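PDB 2O2G: dienelactone hydrolase from Anabaena variabilis, which probably acts as a hydrolase of the alpha/beta-hydrolase clan. Local coordinates for residues A[12-17]-A[25-30]; A[38-43]-A[117-122]; A[70-75]-A[92-97]; A[128-133]-A[153-158]; A[141-146]-A[162-167]. All coordinates share one frame; numbering follows the deposited sequence. Where two conformers were deposited one is given.

Contact 1: A[12-17]-A[25-30]; sequences EYAVSV and KGNLVI. With EDO (1,2-ethanediol), chain D.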
# COMPACT_ATOMS: atom_id res chain seq x y z
N GLU A 12 -0.66 -10.10 16.48
CA GLU A 12 -0.02 -10.12 15.18
C GLU A 12 0.05 -11.61 14.76
O GLU A 12 0.54 -12.44 15.51
CB GLU A 12 1.36 -9.52 15.39
CG GLU A 12 1.97 -8.89 14.24
CD GLU A 12 3.35 -8.33 14.57
OE1 GLU A 12 3.54 -7.58 15.58
OE2 GLU A 12 4.23 -8.68 13.79
N TYR A 13 -0.51 -11.92 13.61
CA TYR A 13 -0.53 -13.27 13.08
C TYR A 13 0.39 -13.42 11.90
O TYR A 13 0.26 -12.70 10.91
CB TYR A 13 -1.94 -13.69 12.65
CG TYR A 13 -2.82 -13.94 13.83
CD1 TYR A 13 -3.45 -12.90 14.50
CD2 TYR A 13 -3.01 -15.22 14.30
CE1 TYR A 13 -4.24 -13.17 15.64
CE2 TYR A 13 -3.78 -15.48 15.39
CZ TYR A 13 -4.38 -14.47 16.06
OH TYR A 13 -5.15 -14.81 17.16
N ALA A 14 1.24 -14.44 11.96
CA ALA A 14 2.14 -14.79 10.86
C ALA A 14 1.34 -15.67 9.89
O ALA A 14 1.10 -16.83 10.19
CB ALA A 14 3.34 -15.56 11.41
N VAL A 15 0.93 -15.10 8.76
CA VAL A 15 0.12 -15.82 7.79
C VAL A 15 0.89 -16.20 6.51
O VAL A 15 1.91 -15.59 6.19
CB VAL A 15 -1.14 -15.00 7.44
CG1 VAL A 15 -1.90 -14.66 8.72
CG2 VAL A 15 -0.80 -13.68 6.69
N SER A 16 0.41 -17.24 5.83
CA SER A 16 0.91 -17.65 4.53
C SER A 16 -0.21 -17.34 3.53
O SER A 16 -1.28 -17.92 3.60
CB SER A 16 1.26 -19.13 4.49
OG SER A 16 1.93 -19.42 3.27
N VAL A 17 0.03 -16.36 2.67
CA VAL A 17 -0.90 -15.86 1.67
C VAL A 17 -0.63 -16.56 0.31
O VAL A 17 0.40 -16.34 -0.33
CB VAL A 17 -0.74 -14.35 1.51
CG1 VAL A 17 -1.68 -13.78 0.39
CG2 VAL A 17 -0.97 -13.61 2.84
N LYS A 25 4.69 -14.42 2.67
CA LYS A 25 4.62 -14.27 4.10
C LYS A 25 3.94 -12.95 4.42
O LYS A 25 4.14 -11.90 3.77
CB LYS A 25 6.00 -14.35 4.74
CG LYS A 25 6.67 -15.72 4.51
CD LYS A 25 7.94 -15.94 5.30
CE LYS A 25 9.16 -15.39 4.68
NZ LYS A 25 10.36 -15.88 5.41
N GLY A 26 3.13 -13.01 5.46
CA GLY A 26 2.39 -11.86 5.88
C GLY A 26 2.27 -11.72 7.36
O GLY A 26 2.42 -12.69 8.10
N ASN A 27 1.97 -10.50 7.78
CA ASN A 27 1.75 -10.23 9.19
C ASN A 27 0.37 -9.54 9.22
O ASN A 27 0.19 -8.41 8.70
CB ASN A 27 2.95 -9.47 9.81
CG ASN A 27 4.32 -10.30 9.84
OD1 ASN A 27 4.37 -11.55 9.88
ND2 ASN A 27 5.44 -9.56 9.89
N LEU A 28 -0.61 -10.26 9.79
CA LEU A 28 -1.99 -9.82 9.87
C LEU A 28 -2.37 -9.39 11.26
O LEU A 28 -2.16 -10.14 12.23
CB LEU A 28 -2.92 -10.97 9.46
CG LEU A 28 -4.45 -10.78 9.42
CD1 LEU A 28 -4.94 -9.78 8.37
CD2 LEU A 28 -5.06 -12.16 9.19
N VAL A 29 -2.91 -8.19 11.37
CA VAL A 29 -3.43 -7.70 12.66
C VAL A 29 -4.87 -7.23 12.44
O VAL A 29 -5.11 -6.45 11.54
CB VAL A 29 -2.64 -6.50 13.21
CG1 VAL A 29 -3.27 -6.00 14.50
CG2 VAL A 29 -1.20 -6.84 13.44
N ILE A 30 -5.81 -7.67 13.27
CA ILE A 30 -7.22 -7.26 13.11
C ILE A 30 -7.76 -6.78 14.44
O ILE A 30 -8.14 -7.61 15.28
CB ILE A 30 -8.13 -8.43 12.65
CG1 ILE A 30 -7.65 -9.00 11.32
CG2 ILE A 30 -9.60 -7.92 12.47
CD1 ILE A 30 -8.33 -10.29 10.90
C1 EDO D . 5.59 -15.78 8.09
O1 EDO D . 4.32 -15.15 7.77
C2 EDO D . 5.49 -17.27 8.38
O2 EDO D . 4.43 -17.90 7.63

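Contact 2: A[38-43]-A[117-122]; sequences VLFAHG and GYFGAS. With SO4 (sulfate ion), chain B.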
# COMPACT_ATOMS: atom_id res chain seq x y z
N VAL A 38 -6.08 -2.53 5.62
CA VAL A 38 -5.11 -1.91 4.76
C VAL A 38 -4.00 -2.90 4.37
O VAL A 38 -3.23 -3.37 5.22
CB VAL A 38 -4.51 -0.70 5.45
CG1 VAL A 38 -3.45 -0.03 4.56
CG2 VAL A 38 -5.64 0.27 5.84
N LEU A 39 -3.93 -3.20 3.09
CA LEU A 39 -2.90 -4.04 2.54
C LEU A 39 -1.74 -3.14 2.10
O LEU A 39 -1.93 -2.20 1.32
CB LEU A 39 -3.45 -4.85 1.38
CG LEU A 39 -2.53 -5.86 0.68
CD1 LEU A 39 -1.98 -6.99 1.52
CD2 LEU A 39 -3.32 -6.47 -0.42
N PHE A 40 -0.54 -3.44 2.61
CA PHE A 40 0.67 -2.66 2.31
C PHE A 40 1.53 -3.21 1.18
O PHE A 40 1.86 -4.36 1.21
CB PHE A 40 1.57 -2.60 3.54
CG PHE A 40 1.11 -1.68 4.59
CD1 PHE A 40 0.01 -2.00 5.35
CD2 PHE A 40 1.80 -0.50 4.86
CE1 PHE A 40 -0.42 -1.16 6.35
CE2 PHE A 40 1.38 0.33 5.87
CZ PHE A 40 0.26 0.02 6.60
N ALA A 41 1.84 -2.38 0.18
CA ALA A 41 2.77 -2.71 -0.90
C ALA A 41 4.06 -2.01 -0.52
O ALA A 41 4.10 -0.79 -0.50
CB ALA A 41 2.27 -2.17 -2.23
N HIS A 42 5.08 -2.78 -0.19
CA HIS A 42 6.36 -2.24 0.24
C HIS A 42 7.13 -1.76 -0.97
O HIS A 42 6.76 -2.06 -2.13
CB HIS A 42 7.15 -3.30 1.06
CG HIS A 42 7.46 -4.57 0.30
ND1 HIS A 42 8.35 -4.61 -0.76
CD2 HIS A 42 6.98 -5.83 0.43
CE1 HIS A 42 8.41 -5.85 -1.24
NE2 HIS A 42 7.60 -6.61 -0.52
N GLY A 43 8.15 -0.96 -0.74
CA GLY A 43 9.01 -0.48 -1.85
C GLY A 43 9.98 -1.53 -2.32
O GLY A 43 10.13 -2.60 -1.67
N GLY A 117 -8.25 -1.61 1.56
CA GLY A 117 -7.58 -0.40 1.08
C GLY A 117 -6.10 -0.73 0.86
O GLY A 117 -5.57 -1.65 1.45
N TYR A 118 -5.42 0.07 0.04
CA TYR A 118 -4.00 -0.17 -0.21
C TYR A 118 -3.14 1.00 0.27
O TYR A 118 -3.52 2.21 0.12
CB TYR A 118 -3.70 -0.35 -1.70
CG TYR A 118 -4.29 -1.54 -2.45
CD1 TYR A 118 -4.62 -2.73 -1.83
CD2 TYR A 118 -4.39 -1.48 -3.83
CE1 TYR A 118 -5.12 -3.79 -2.57
CE2 TYR A 118 -4.86 -2.54 -4.57
CZ TYR A 118 -5.21 -3.69 -3.96
OH TYR A 118 -5.68 -4.70 -4.77
N PHE A 119 -2.01 0.64 0.86
CA PHE A 119 -0.99 1.62 1.25
C PHE A 119 0.23 1.21 0.49
O PHE A 119 0.86 0.21 0.83
CB PHE A 119 -0.74 1.69 2.75
CG PHE A 119 0.29 2.74 3.13
CD1 PHE A 119 1.66 2.47 3.05
CD2 PHE A 119 -0.10 4.00 3.55
CE1 PHE A 119 2.62 3.48 3.39
CE2 PHE A 119 0.85 5.01 3.87
CZ PHE A 119 2.19 4.76 3.79
N GLY A 120 0.58 1.97 -0.55
CA GLY A 120 1.70 1.63 -1.37
C GLY A 120 2.85 2.57 -1.11
O GLY A 120 2.66 3.78 -1.22
N ALA A 121 4.04 2.02 -0.81
CA ALA A 121 5.22 2.82 -0.47
C ALA A 121 6.23 2.85 -1.63
O ALA A 121 6.61 1.79 -2.17
CB ALA A 121 5.88 2.25 0.76
N SER A 122 6.65 4.06 -1.98
CA SER A 122 7.63 4.26 -3.03
C SER A 122 7.20 3.50 -4.30
O SER A 122 6.13 3.77 -4.81
CB SER A 122 9.02 3.86 -2.53
OG SER A 122 9.37 4.65 -1.41
S SO4 B . 9.53 1.04 2.25
O1 SO4 B . 8.54 0.02 1.95
O2 SO4 B . 10.70 0.35 2.68
O3 SO4 B . 9.02 1.79 3.39
O4 SO4 B . 9.78 1.93 1.12

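Contact 3: A[70-75]-A[92-97]; sequences IDLLTQ and GLLASR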
# COMPACT_ATOMS: atom_id res chain seq x y z
N ILE A 70 2.74 -7.50 3.89
CA ILE A 70 3.12 -8.67 3.10
C ILE A 70 4.43 -8.55 2.32
O ILE A 70 4.85 -7.46 1.96
CB ILE A 70 1.94 -8.95 2.14
CG1 ILE A 70 1.93 -10.40 1.70
CG2 ILE A 70 1.87 -7.95 0.97
CD1 ILE A 70 0.61 -10.79 1.17
N ASP A 71 5.09 -9.67 2.08
CA ASP A 71 6.21 -9.69 1.19
C ASP A 71 5.58 -9.94 -0.17
O ASP A 71 4.90 -10.95 -0.37
CB ASP A 71 7.19 -10.82 1.54
CG ASP A 71 8.01 -10.54 2.79
OD1 ASP A 71 8.22 -9.35 3.14
OD2 ASP A 71 8.47 -11.52 3.39
N LEU A 72 5.81 -9.06 -1.13
CA LEU A 72 5.29 -9.27 -2.46
C LEU A 72 6.07 -10.34 -3.21
O LEU A 72 5.56 -10.91 -4.19
CB LEU A 72 5.24 -7.96 -3.25
CG LEU A 72 4.14 -7.04 -2.67
CD1 LEU A 72 4.17 -5.71 -3.40
CD2 LEU A 72 2.76 -7.64 -2.78
N LEU A 73 7.29 -10.60 -2.79
CA LEU A 73 8.07 -11.66 -3.40
C LEU A 73 8.19 -12.83 -2.43
O LEU A 73 8.10 -12.64 -1.19
CB LEU A 73 9.46 -11.19 -3.80
CG LEU A 73 9.54 -9.97 -4.70
CD1 LEU A 73 11.01 -9.63 -4.96
CD2 LEU A 73 8.82 -10.20 -5.99
N THR A 74 8.40 -14.03 -2.97
CA THR A 74 8.62 -15.19 -2.12
C THR A 74 9.99 -15.06 -1.52
O THR A 74 10.83 -14.30 -1.99
CB THR A 74 8.58 -16.56 -2.86
OG1 THR A 74 9.65 -16.62 -3.79
CG2 THR A 74 7.25 -16.77 -3.55
N GLN A 75 10.21 -15.81 -0.46
CA GLN A 75 11.50 -15.88 0.20
C GLN A 75 12.63 -16.24 -0.82
O GLN A 75 13.71 -15.64 -0.85
CB GLN A 75 11.36 -16.96 1.26
CG GLN A 75 12.58 -17.29 2.05
CD GLN A 75 12.28 -18.39 3.06
OE1 GLN A 75 11.32 -18.31 3.84
NE2 GLN A 75 13.10 -19.43 3.04
N GLY A 92 4.29 -5.04 -13.09
CA GLY A 92 3.22 -5.96 -13.49
C GLY A 92 3.12 -7.11 -12.51
O GLY A 92 2.03 -7.47 -12.06
N LEU A 93 4.27 -7.68 -12.20
CA LEU A 93 4.35 -8.77 -11.25
C LEU A 93 3.90 -8.30 -9.87
O LEU A 93 3.07 -8.92 -9.25
CB LEU A 93 5.77 -9.26 -11.15
CG LEU A 93 6.00 -10.43 -10.20
CD1 LEU A 93 5.34 -11.69 -10.69
CD2 LEU A 93 7.49 -10.67 -10.08
N LEU A 94 4.43 -7.18 -9.40
CA LEU A 94 4.13 -6.72 -8.04
C LEU A 94 2.64 -6.48 -7.93
O LEU A 94 2.03 -6.83 -6.93
CB LEU A 94 4.94 -5.48 -7.66
CG LEU A 94 6.47 -5.63 -7.67
CD1 LEU A 94 7.06 -4.23 -7.53
CD2 LEU A 94 6.95 -6.59 -6.57
N ALA A 95 2.04 -5.90 -8.96
CA ALA A 95 0.59 -5.65 -8.91
C ALA A 95 -0.21 -6.94 -8.91
O ALA A 95 -1.27 -7.04 -8.25
CB ALA A 95 0.15 -4.77 -10.06
N SER A 96 0.29 -7.93 -9.63
CA SER A 96 -0.43 -9.19 -9.67
C SER A 96 -0.36 -9.82 -8.29
O SER A 96 -1.29 -10.46 -7.85
CB SER A 96 0.14 -10.18 -10.70
OG SER A 96 1.37 -10.74 -10.23
N ARG A 97 0.76 -9.66 -7.61
CA ARG A 97 0.90 -10.23 -6.26
C ARG A 97 -0.03 -9.56 -5.30
O ARG A 97 -0.65 -10.21 -4.47
CB ARG A 97 2.37 -10.12 -5.79
CG ARG A 97 3.33 -10.94 -6.65
CD ARG A 97 3.08 -12.41 -6.36
NE ARG A 97 3.81 -13.28 -7.23
CZ ARG A 97 5.10 -13.55 -7.11
NH1 ARG A 97 5.82 -13.01 -6.15
NH2 ARG A 97 5.66 -14.36 -7.98

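Contact 4: A[128-133]-A[153-158]; sequences ALVAAA and PSALPH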
# COMPACT_ATOMS: atom_id res chain seq x y z
N ALA A 128 0.15 -0.52 -6.42
CA ALA A 128 -1.13 -0.41 -5.76
C ALA A 128 -2.18 0.13 -6.71
O ALA A 128 -3.31 -0.39 -6.71
CB ALA A 128 -1.04 0.51 -4.56
N LEU A 129 -1.83 1.17 -7.48
CA LEU A 129 -2.79 1.74 -8.41
C LEU A 129 -3.10 0.78 -9.53
O LEU A 129 -4.24 0.72 -9.97
CB LEU A 129 -2.32 3.09 -8.96
CG LEU A 129 -2.29 4.12 -7.83
CD1 LEU A 129 -1.35 5.25 -8.16
CD2 LEU A 129 -3.69 4.65 -7.48
N VAL A 130 -2.10 0.03 -10.01
CA VAL A 130 -2.36 -0.93 -11.10
C VAL A 130 -3.28 -2.05 -10.61
O VAL A 130 -4.21 -2.45 -11.31
CB VAL A 130 -1.05 -1.52 -11.71
CG1 VAL A 130 -1.37 -2.60 -12.76
CG2 VAL A 130 -0.23 -0.42 -12.35
N ALA A 131 -3.05 -2.52 -9.38
CA ALA A 131 -3.89 -3.53 -8.77
C ALA A 131 -5.34 -3.04 -8.52
O ALA A 131 -6.30 -3.77 -8.76
CB ALA A 131 -3.26 -4.01 -7.45
N ALA A 132 -5.48 -1.81 -8.04
CA ALA A 132 -6.78 -1.21 -7.74
C ALA A 132 -7.67 -1.15 -8.99
O ALA A 132 -8.87 -1.41 -8.91
CB ALA A 132 -6.58 0.18 -7.13
N ALA A 133 -7.06 -0.83 -10.13
CA ALA A 133 -7.77 -0.79 -11.41
C ALA A 133 -8.27 -2.18 -11.83
O ALA A 133 -9.25 -2.26 -12.57
CB ALA A 133 -6.89 -0.22 -12.45
N PRO A 153 0.36 4.78 -16.40
CA PRO A 153 -0.66 5.63 -16.99
C PRO A 153 -1.89 4.95 -17.52
O PRO A 153 -2.94 5.60 -17.59
CB PRO A 153 0.09 6.32 -18.13
CG PRO A 153 1.11 5.33 -18.55
CD PRO A 153 1.57 4.73 -17.26
N SER A 154 -1.79 3.69 -17.93
CA SER A 154 -2.98 2.97 -18.44
C SER A 154 -3.94 2.64 -17.31
O SER A 154 -5.15 2.64 -17.49
CB SER A 154 -2.57 1.72 -19.20
OG SER A 154 -1.74 0.91 -18.37
N ALA A 155 -3.40 2.35 -16.13
CA ALA A 155 -4.23 2.07 -14.97
C ALA A 155 -4.90 3.28 -14.38
O ALA A 155 -6.02 3.17 -13.87
CB ALA A 155 -3.40 1.41 -13.87
N LEU A 156 -4.22 4.43 -14.41
CA LEU A 156 -4.72 5.60 -13.67
C LEU A 156 -6.18 6.00 -13.89
O LEU A 156 -6.94 6.08 -12.90
CB LEU A 156 -3.81 6.82 -13.87
CG LEU A 156 -2.43 6.76 -13.21
CD1 LEU A 156 -1.66 8.03 -13.60
CD2 LEU A 156 -2.51 6.57 -11.69
N PRO A 157 -6.60 6.23 -15.14
CA PRO A 157 -8.02 6.59 -15.35
C PRO A 157 -9.07 5.50 -15.04
O PRO A 157 -10.27 5.81 -15.03
CB PRO A 157 -8.07 7.01 -16.82
CG PRO A 157 -6.92 6.33 -17.46
CD PRO A 157 -5.85 6.21 -16.42
N HIS A 158 -8.64 4.25 -14.78
CA HIS A 158 -9.55 3.18 -14.46
C HIS A 158 -9.69 2.97 -12.97
O HIS A 158 -10.60 2.27 -12.53
CB HIS A 158 -9.13 1.89 -15.15
CG HIS A 158 -9.26 1.96 -16.64
ND1 HIS A 158 -8.17 2.08 -17.48
CD2 HIS A 158 -10.36 2.02 -17.43
CE1 HIS A 158 -8.60 2.15 -18.73
NE2 HIS A 158 -9.92 2.13 -18.73

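Contact 5: A[141-146]-A[162-167]; sequences AVVSRG and PTLLIV. With SO4 (sulfate ion), chain B.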
# COMPACT_ATOMS: atom_id res chain seq x y z
N ALA A 141 -10.04 2.20 -1.26
CA ALA A 141 -9.16 3.35 -1.02
C ALA A 141 -7.71 3.00 -1.29
O ALA A 141 -7.29 1.85 -1.15
CB ALA A 141 -9.31 3.89 0.44
N VAL A 142 -6.95 4.00 -1.71
CA VAL A 142 -5.53 3.83 -1.97
C VAL A 142 -4.79 5.07 -1.47
O VAL A 142 -5.25 6.18 -1.66
CB VAL A 142 -5.20 3.63 -3.48
CG1 VAL A 142 -3.66 3.61 -3.72
CG2 VAL A 142 -5.85 2.37 -4.03
N VAL A 143 -3.66 4.85 -0.82
CA VAL A 143 -2.76 5.93 -0.40
C VAL A 143 -1.39 5.55 -1.01
O VAL A 143 -0.94 4.41 -0.87
CB VAL A 143 -2.63 6.05 1.12
CG1 VAL A 143 -1.57 7.10 1.50
CG2 VAL A 143 -3.94 6.39 1.74
N SER A 144 -0.77 6.50 -1.70
CA SER A 144 0.53 6.30 -2.31
C SER A 144 1.52 7.21 -1.60
O SER A 144 1.32 8.42 -1.58
CB SER A 144 0.50 6.59 -3.80
OG SER A 144 1.83 6.68 -4.25
N ARG A 145 2.53 6.61 -0.94
CA ARG A 145 3.55 7.39 -0.20
C ARG A 145 4.81 7.54 -1.03
O ARG A 145 5.58 6.58 -1.22
CB ARG A 145 3.89 6.72 1.13
CG ARG A 145 4.84 7.53 2.04
CD ARG A 145 5.73 6.60 2.81
NE ARG A 145 6.77 6.04 1.92
CZ ARG A 145 7.57 5.04 2.23
NH1 ARG A 145 7.41 4.36 3.35
NH2 ARG A 145 8.47 4.65 1.35
N GLY A 146 5.02 8.75 -1.55
CA GLY A 146 6.22 9.03 -2.35
C GLY A 146 6.38 8.10 -3.54
O GLY A 146 7.48 7.64 -3.81
N PRO A 162 -11.01 5.82 -4.15
CA PRO A 162 -10.51 7.16 -3.75
C PRO A 162 -9.03 7.10 -3.34
O PRO A 162 -8.64 6.37 -2.41
CB PRO A 162 -11.44 7.55 -2.60
CG PRO A 162 -12.75 6.84 -2.98
CD PRO A 162 -12.31 5.51 -3.52
N THR A 163 -8.23 7.94 -4.00
CA THR A 163 -6.77 7.91 -3.93
C THR A 163 -6.13 9.20 -3.39
O THR A 163 -6.39 10.30 -3.85
CB THR A 163 -6.23 7.67 -5.37
OG1 THR A 163 -6.69 6.40 -5.84
CG2 THR A 163 -4.73 7.75 -5.43
N LEU A 164 -5.25 9.01 -2.41
CA LEU A 164 -4.51 10.05 -1.79
C LEU A 164 -3.03 9.85 -2.12
O LEU A 164 -2.41 8.85 -1.73
CB LEU A 164 -4.69 9.98 -0.27
CG LEU A 164 -3.83 10.88 0.58
CD1 LEU A 164 -4.02 12.34 0.23
CD2 LEU A 164 -4.16 10.58 2.06
N LEU A 165 -2.48 10.81 -2.83
CA LEU A 165 -1.07 10.83 -3.16
C LEU A 165 -0.33 11.72 -2.12
O LEU A 165 -0.70 12.87 -1.88
CB LEU A 165 -0.91 11.35 -4.59
CG LEU A 165 -1.63 10.61 -5.73
CD1 LEU A 165 -1.32 11.25 -7.07
CD2 LEU A 165 -1.25 9.16 -5.79
N ILE A 166 0.68 11.17 -1.46
CA ILE A 166 1.43 11.92 -0.48
C ILE A 166 2.85 12.00 -0.96
O ILE A 166 3.46 10.96 -1.26
CB ILE A 166 1.45 11.21 0.93
CG1 ILE A 166 0.04 11.01 1.51
CG2 ILE A 166 2.24 12.08 1.93
CD1 ILE A 166 -0.00 10.06 2.77
N VAL A 167 3.41 13.21 -0.94
CA VAL A 167 4.81 13.38 -1.32
C VAL A 167 5.54 14.31 -0.36
O VAL A 167 4.94 15.15 0.29
CB VAL A 167 4.92 13.95 -2.78
CG1 VAL A 167 4.15 13.08 -3.74
CG2 VAL A 167 4.33 15.35 -2.86
S SO4 B . 9.53 1.04 2.25
O1 SO4 B . 8.54 0.02 1.95
O2 SO4 B . 10.70 0.35 2.68
O3 SO4 B . 9.02 1.79 3.39
O4 SO4 B . 9.78 1.93 1.12

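Contact 1: A[12-17]-A[25-30]
Glu12 reaches across the beta hairpin of strands 12-19 and 22-29 by laying its aliphatic part on Val29. CG stands anti to the backbone N (chi1 -154°), and the chain is extended beyond it. CB is 4.2 Å from Val29 CG2, and CG closes to 3.9 Å from the same methyl. Farther out, OE2 makes only a long, tentative approach of 4.2 Å to Asn27 ND2, since Asn27 has an alternate conformer; the charge is met by a salt bridge from OE2 to Arg54. On the other face Val15 CG1 packs on Leu28 CB at 3.9 Å. Two hydrogen-bonded pairs, Tyr13 with Leu28 and Val15 with Gly26, join the backbones. Leu28 O takes the N-H of Tyr13 at 2.8 Å and also lies at the edge of the Tyr13 ring. Gly26, without a side chain, lets Val15 CG2 come to 3.7 Å from its carbonyl carbon. An ethanediol, probably from the crystallisation liquor, gives a hydrogen bond from O1 to Val15 O. Strand 12-19 is one of the two outermost strands of the sheet; strand 22-29 pairs onward with strand 66-70, while Val15 and Val17 rest on Trp104 of helix 91-107.

Contact 2: A[38-43]-A[117-122]
Phe40 and Phe119 meet at the heart of two neighbouring parallel strands, 36-41 and 115-121, in the central sheet of an alpha/beta-hydrolase fold. Their rings are oblique, with centroids 5.1 Å apart and planes at 40°. Phe119 CB sits over one face of the Phe40 ring, a CH-pi contact at 4.1 Å from the ring centroid, and Val38 CG1 touches that same CB at 3.7 Å. On the opposite face of the sheet Leu39 and Tyr118 lie side by side, pointing the same way, with Leu39 CD2 3.9 Å from Tyr118 CE1. Four backbone hydrogen bonds, by which Leu39 and Ala41 alternate with Gly117, Phe119 and Ala121, lock the register. At their C-terminal ends the strands open into a polar edge. Ser122, with the positive phi of a strained turn (51°), sits where a nucleophile elbow is expected. A sulfate, probably from the crystallisation liquor, is held by Gly43 N, which points to sulfate O1 at 2.9 Å, and by side chains beyond the two strands. The ND1 of His42 bonds Gly43 O at 2.8 Å, the acceptor lying in the ring plane.

Contact 3: A[70-75]-A[92-97]
Arg97 NH1 donates to Leu72 O at 2.9 Å, the one hydrogen bond between 92-97 and 70-75. The donor lies in the carbonyl plane and the oxygen lies close to the guanidinium plane, although the bond is somewhat bent, 149° at the hydrogen. The arginine chain wraps around this oxygen: chi2 of -71° turns CD back to 3.6 Å from Leu72 O, and CG is 3.3 Å from Leu72 O. Leu93 CD1 covers one face of the guanidinium, 3.6 Å above the plane and offset toward the rim. Alongside, the Leu72 and Arg97 side chains slide past each other in opposite directions, with Leu72 CD2 3.9 Å from Arg97 CB. Leu94 and Leu93 make the rest of the apolar part: Leu94 CD2 touches both Leu72 CB at 4.0 Å and Leu73 CD2 at 4.1 Å, and Leu93 CD2 is 4.3 Å from Leu73 CD2. Leu73 crosses the arginine at about a right angle.

In the second shell, Glu77 OE1 forms a salt bridge with Arg97 NH1 and also accepts from Thr74 N, while the Thr74 side chain caps helix 75-84, of which Glu77 is part. Behind Leu72, its backbone N bonds His42 NE2, which ties the turn to the end of strand 36-41. Helix 123-134 backs Leu94 through Ala127. The buried guanidinium is met by a carbonyl and by the carboxylate of Glu77, which probably helps keep it ionised, while its aliphatic part and the four leucines supply the apolar packing between loop and helix.

Contact 4: A[128-133]-A[153-158]
Ala155 is the first residue of 153-158 to meet helix 123-134, and it does so with a single methyl. Its CB settles against the backbone of the helix at Val130 CA, 3.8 Å away, and against Val130 CG2 at 4.0 Å; the same CB is 4.1 Å from Ala133 CB, so it lies between side chains one turn apart. The carbonyl of Ala155 is turned to the helix too, with Ala133 CB 3.8 Å from Ala155 O, while that oxygen accepts the backbone N-H of His158 in the short 3-10 turn 156-158. Next comes Leu156. Its chi1 sets CG anti to the carbonyl carbon and chi2 (177°) carries the branch on, slanting across Leu129, whose CD1 is 3.9 Å from Leu156 CD2. Leu156 also rests on Ala181 and Gln184 of helix 172-184, so this residue joins two helices through the loop. At the end of the segment His158 CB touches Ala133 CB at 4.1 Å, and the ring turns back over its own turn: ND1 bonds Ser154 O at 3.1 Å, nearly along the C=O axis and close to the ring plane.

Helix 123-134 follows the probable nucleophile elbow. Its Ala128, Ala131 and Ala132 rest on Tyr118 of the central sheet, while Val130 also reaches Ala95 of helix 91-107. No hydrogen bond passes between 128-133 and 153-158; the attachment is dispersion and shape alone, and the small alanine methyls let the two backbones approach closely.

Contact 5: A[141-146]-A[162-167]
Val143 and Ile166 meet through the torsions of both chains: Val143 CG1 is anti to the backbone N (chi1 174°), whereas chi1 of Ile166 sets CG1 anti to the carbonyl carbon and chi2 (169°) carries CD1 on to Val143 CG1. The two chains cross at a slant, with Val143 CG1 3.6 Å from Ile166 CD1. Beside them Val143 and Leu164 lie in parallel fashion, pointing the same way, and helix 206-221 covers this face with Trp217 and Phe218. On the other face Leu165 CD2 touches Ser144 CB at 3.7 Å; Leu165 also rests on Asn178 and Leu182 of helix 172-184. Thr163 OG1 stands 3.9 Å from Val142 CB and bonds Ala161 O.

The two strands, 139-145 and 163-168, are parallel neighbours in the sheet of the alpha/beta-hydrolase fold, running at 9° to each other. Five backbone hydrogen bonds join them in a regular ladder from Val142 N, which donates to Pro162 O, up to Gly146 N, which reaches Ile166 O at 2.7 Å. Pro162 O has a second donor in Trp217 NE1. Gly146 has left the strand conformation, with positive phi.

Arg145 leaves the same face as Val143 but bends at chi2 and chi3, and its guanidinium points away from strand 163-168. Its flank packs on Phe119 and Ala121 of strand 115-121. NH2 bonds Ser122 OG, in the conformer given of two, and also sulfate O4, the latter at 3.0 Å, while NH1 donates to sulfate O3 at 3.0 Å, O3 lying at the edge of the guanidinium, in its plane.

Contacts 2 and 5 lie about 9 Å apart, centre to centre, and are joined because strands 115-121 and 139-145 are neighbours in the sheet; both touch the sulfate. Tyr118 O is 2.8 Å from Val143 N, and Ser122 N is 2.8 Å from Arg145 O; the sulfate sits beside Ser122, the probable nucleophile, between Gly43 of contact 2 and Arg145 of contact 5. Contact 3 joins contact 2 through His42 NE2 and Leu72 N, 3.1 Å apart, and contact 1 through Lys25 O and Asp71 N, 3.0 Å apart. Contact 4 packs against one face of the sheet beside contact 5, Leu129 CD2 lying 3.9 Å from Val142 CG1. The edge hairpin of contact 1 is remote from contact 4, about 26 Å between centres.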